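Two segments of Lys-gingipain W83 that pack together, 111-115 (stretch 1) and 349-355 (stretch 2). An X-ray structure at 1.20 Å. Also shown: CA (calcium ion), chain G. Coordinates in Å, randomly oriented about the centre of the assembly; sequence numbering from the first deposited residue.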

# COMPACT_ATOMS: atom_id res chain seq x y z
N ASP A 111 15.92 -0.70 -16.51
CA ASP A 111 15.37 -2.02 -16.23
C ASP A 111 13.87 -1.94 -15.93
O ASP A 111 13.22 -0.89 -16.10
CB ASP A 111 16.20 -2.67 -15.12
CG ASP A 111 16.04 -2.06 -13.77
OD1 ASP A 111 15.08 -1.22 -13.58
OD2 ASP A 111 16.83 -2.41 -12.87
N TYR A 112 13.29 -3.07 -15.47
CA TYR A 112 11.85 -3.06 -15.21
C TYR A 112 11.49 -2.93 -13.72
O TYR A 112 10.32 -3.06 -13.33
CB TYR A 112 11.13 -4.26 -15.85
CG TYR A 112 11.71 -5.62 -15.51
CD1 TYR A 112 11.73 -6.08 -14.19
CD2 TYR A 112 12.27 -6.42 -16.49
CE1 TYR A 112 12.28 -7.32 -13.86
CE2 TYR A 112 12.80 -7.67 -16.18
CZ TYR A 112 12.81 -8.11 -14.86
OH TYR A 112 13.34 -9.33 -14.51
N PHE A 113 12.50 -2.68 -12.88
CA PHE A 113 12.26 -2.46 -11.47
C PHE A 113 11.94 -1.00 -11.19
O PHE A 113 12.73 -0.12 -11.60
CB PHE A 113 13.45 -2.85 -10.62
CG PHE A 113 13.75 -4.33 -10.61
CD1 PHE A 113 13.09 -5.17 -9.73
CD2 PHE A 113 14.65 -4.88 -11.51
CE1 PHE A 113 13.39 -6.55 -9.70
CE2 PHE A 113 14.94 -6.25 -11.49
CZ PHE A 113 14.29 -7.08 -10.58
N PRO A 114 10.85 -0.70 -10.52
CA PRO A 114 10.55 0.70 -10.19
C PRO A 114 11.61 1.37 -9.34
O PRO A 114 12.25 0.72 -8.48
CB PRO A 114 9.26 0.61 -9.36
CG PRO A 114 8.64 -0.70 -9.80
CD PRO A 114 9.81 -1.62 -10.02
N GLU A 115 11.73 2.69 -9.51
CA GLU A 115 12.55 3.56 -8.64
C GLU A 115 11.77 4.09 -7.46
O GLU A 115 12.41 4.58 -6.52
CB GLU A 115 13.11 4.74 -9.47
CG GLU A 115 14.50 4.43 -10.06
CD GLU A 115 14.53 3.16 -10.88
OE1 GLU A 115 15.04 2.14 -10.35
OE2 GLU A 115 14.04 3.16 -12.03
N GLY A 349 6.86 -14.97 -16.37
CA GLY A 349 8.06 -14.15 -16.30
C GLY A 349 7.92 -12.92 -15.43
O GLY A 349 6.84 -12.36 -15.24
N ALA A 350 9.07 -12.48 -14.92
CA ALA A 350 9.13 -11.38 -13.97
C ALA A 350 8.70 -10.07 -14.61
O ALA A 350 8.02 -9.27 -13.93
CB ALA A 350 10.55 -11.24 -13.43
N HIS A 351 9.20 -9.75 -15.81
CA HIS A 351 8.88 -8.45 -16.39
C HIS A 351 7.34 -8.26 -16.44
O HIS A 351 6.81 -7.20 -16.09
CB HIS A 351 9.54 -8.35 -17.77
CG HIS A 351 9.48 -6.99 -18.39
ND1 HIS A 351 10.21 -6.73 -19.54
CD2 HIS A 351 8.85 -5.85 -18.02
CE1 HIS A 351 9.98 -5.46 -19.86
NE2 HIS A 351 9.17 -4.87 -18.96
N TYR A 352 6.64 -9.29 -16.92
CA TYR A 352 5.19 -9.27 -16.95
C TYR A 352 4.63 -8.91 -15.57
O TYR A 352 3.72 -8.10 -15.46
CB TYR A 352 4.70 -10.64 -17.43
CG TYR A 352 3.20 -10.76 -17.57
CD1 TYR A 352 2.39 -10.94 -16.47
CD2 TYR A 352 2.61 -10.82 -18.83
CE1 TYR A 352 1.02 -11.14 -16.60
CE2 TYR A 352 1.24 -11.02 -18.98
CZ TYR A 352 0.45 -11.18 -17.87
OH TYR A 352 -0.89 -11.44 -18.05
N TYR A 353 5.13 -9.58 -14.51
CA TYR A 353 4.60 -9.33 -13.14
C TYR A 353 4.82 -7.89 -12.69
O TYR A 353 3.89 -7.29 -12.12
CB TYR A 353 5.15 -10.33 -12.11
CG TYR A 353 4.12 -11.43 -11.88
CD1 TYR A 353 3.50 -11.59 -10.65
CD2 TYR A 353 3.69 -12.23 -12.94
CE1 TYR A 353 2.47 -12.51 -10.47
CE2 TYR A 353 2.61 -13.10 -12.79
CZ TYR A 353 2.01 -13.23 -11.56
OH TYR A 353 0.97 -14.11 -11.42
N TRP A 354 5.99 -7.30 -12.98
CA TRP A 354 6.21 -5.90 -12.60
C TRP A 354 5.26 -5.00 -13.36
O TRP A 354 4.83 -3.99 -12.79
CB TRP A 354 7.68 -5.54 -12.80
CG TRP A 354 8.58 -6.17 -11.77
CD1 TRP A 354 9.33 -7.32 -11.91
CD2 TRP A 354 8.74 -5.74 -10.41
NE1 TRP A 354 9.97 -7.61 -10.73
CE2 TRP A 354 9.62 -6.65 -9.77
CE3 TRP A 354 8.19 -4.69 -9.65
CZ2 TRP A 354 10.01 -6.52 -8.43
CZ3 TRP A 354 8.60 -4.54 -8.34
CH2 TRP A 354 9.47 -5.46 -7.72
N GLU A 355 4.92 -5.31 -14.63
CA GLU A 355 3.92 -4.54 -15.37
C GLU A 355 2.48 -4.81 -14.89
O GLU A 355 1.59 -3.98 -15.12
CB GLU A 355 3.97 -4.89 -16.86
CG GLU A 355 5.18 -4.36 -17.62
CD GLU A 355 5.13 -4.68 -19.10
OE1 GLU A 355 4.39 -5.60 -19.51
OE2 GLU A 355 5.83 -3.97 -19.86
CA CA G . 14.71 0.76 -12.36
O HOH W 1 16.13 -0.58 -11.00
O HOH W 2 13.57 1.24 -14.46

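A loop without regular secondary structure lies against the first turns of a helix, and the contact between them is made almost entirely by rings. No hydrogen bond crosses it, so shape and aromatic surface do the work. The CA atoms nearest each other across the contact are those of Tyr112 and His351, 6.3 Å apart, and the two stretches together bury 316 Å².

The helix runs from Ala350, with Gly349 at the N-cap position. Its phi of 106° and psi of 154° would jam a CB against the preceding carbonyl oxygen, so the backbone itself calls for glycine here, independently of the loop. The bond from Tyr353 N to Gly349 O is weak at 3.3 Å; the next two, Trp354 N to Ala350 O and Glu355 N to His351 O, are both 3.0 Å. This i to i+4 spacing sets Ala350 and Trp354 one turn apart, both with CA-to-CB bonds toward the loop, while His351 points sideways.

Tyr112 is the centrepiece. Its CB points toward the helix, and chi1 of 53° (p) with chi2 of 63° lays the ring across this surface. His351 CA sits almost on the ring normal, 3.9 Å from the Tyr112 centroid, so a polarised backbone C-H meets the pi cloud. The exchange is reciprocal: Tyr112 CB lies over the face of the His351 ring, 3.9 Å from its centroid. With chi1 at -171° (t), His351 places its imidazole in an offset stack with the phenol, centroids 4.7 Å apart and planes at 26°, and Tyr112 CD2 comes within 3.4 Å of His351 CG. The imidazole can serve as an apolar surface here without stranding NE2, which is hydrogen-bonded elsewhere in the structure. At the far end of the phenol, Tyr112 OH is 3.5 Å from Ala350 CB, a methyl that meets the tip of the side chain.

Trp354, in the m rotamer with chi2 of 98°, spreads its indole along the loop and meets three consecutive residues. Tyr112 CD1 lies 3.5 Å from Trp354 CD1, the two rings near parallel but slid apart so that they barely overlap. Phe113 CD1 reaches Trp354 CZ2 at 3.6 Å in an oblique pairing, and Pro114 CD approaches Trp354 CE3 at 3.5 Å. Although the CB of Phe113 points sideways, chi1 of -67° (m) carries the end of its ring nearer the helix.

Calcium organises the loop behind this contact. Asp111 OD1 binds the ion at 2.4 Å and also accepts a 3.0 Å hydrogen bond from Phe113 N; chi1 of 70° (p) brings the carboxylate back over its own chain. Phe113 O coordinates at 2.3 Å, and Glu115 binds through both OE1 and OE2 at 2.5 Å. Phe113 thus holds the metal with its backbone and the indole with its ring. The rule to read here is that acidic side chains and one backbone carbonyl tie the loop to the metal, while Tyr112, Phe113 and Pro114 give the helix an aromatic and apolar surface.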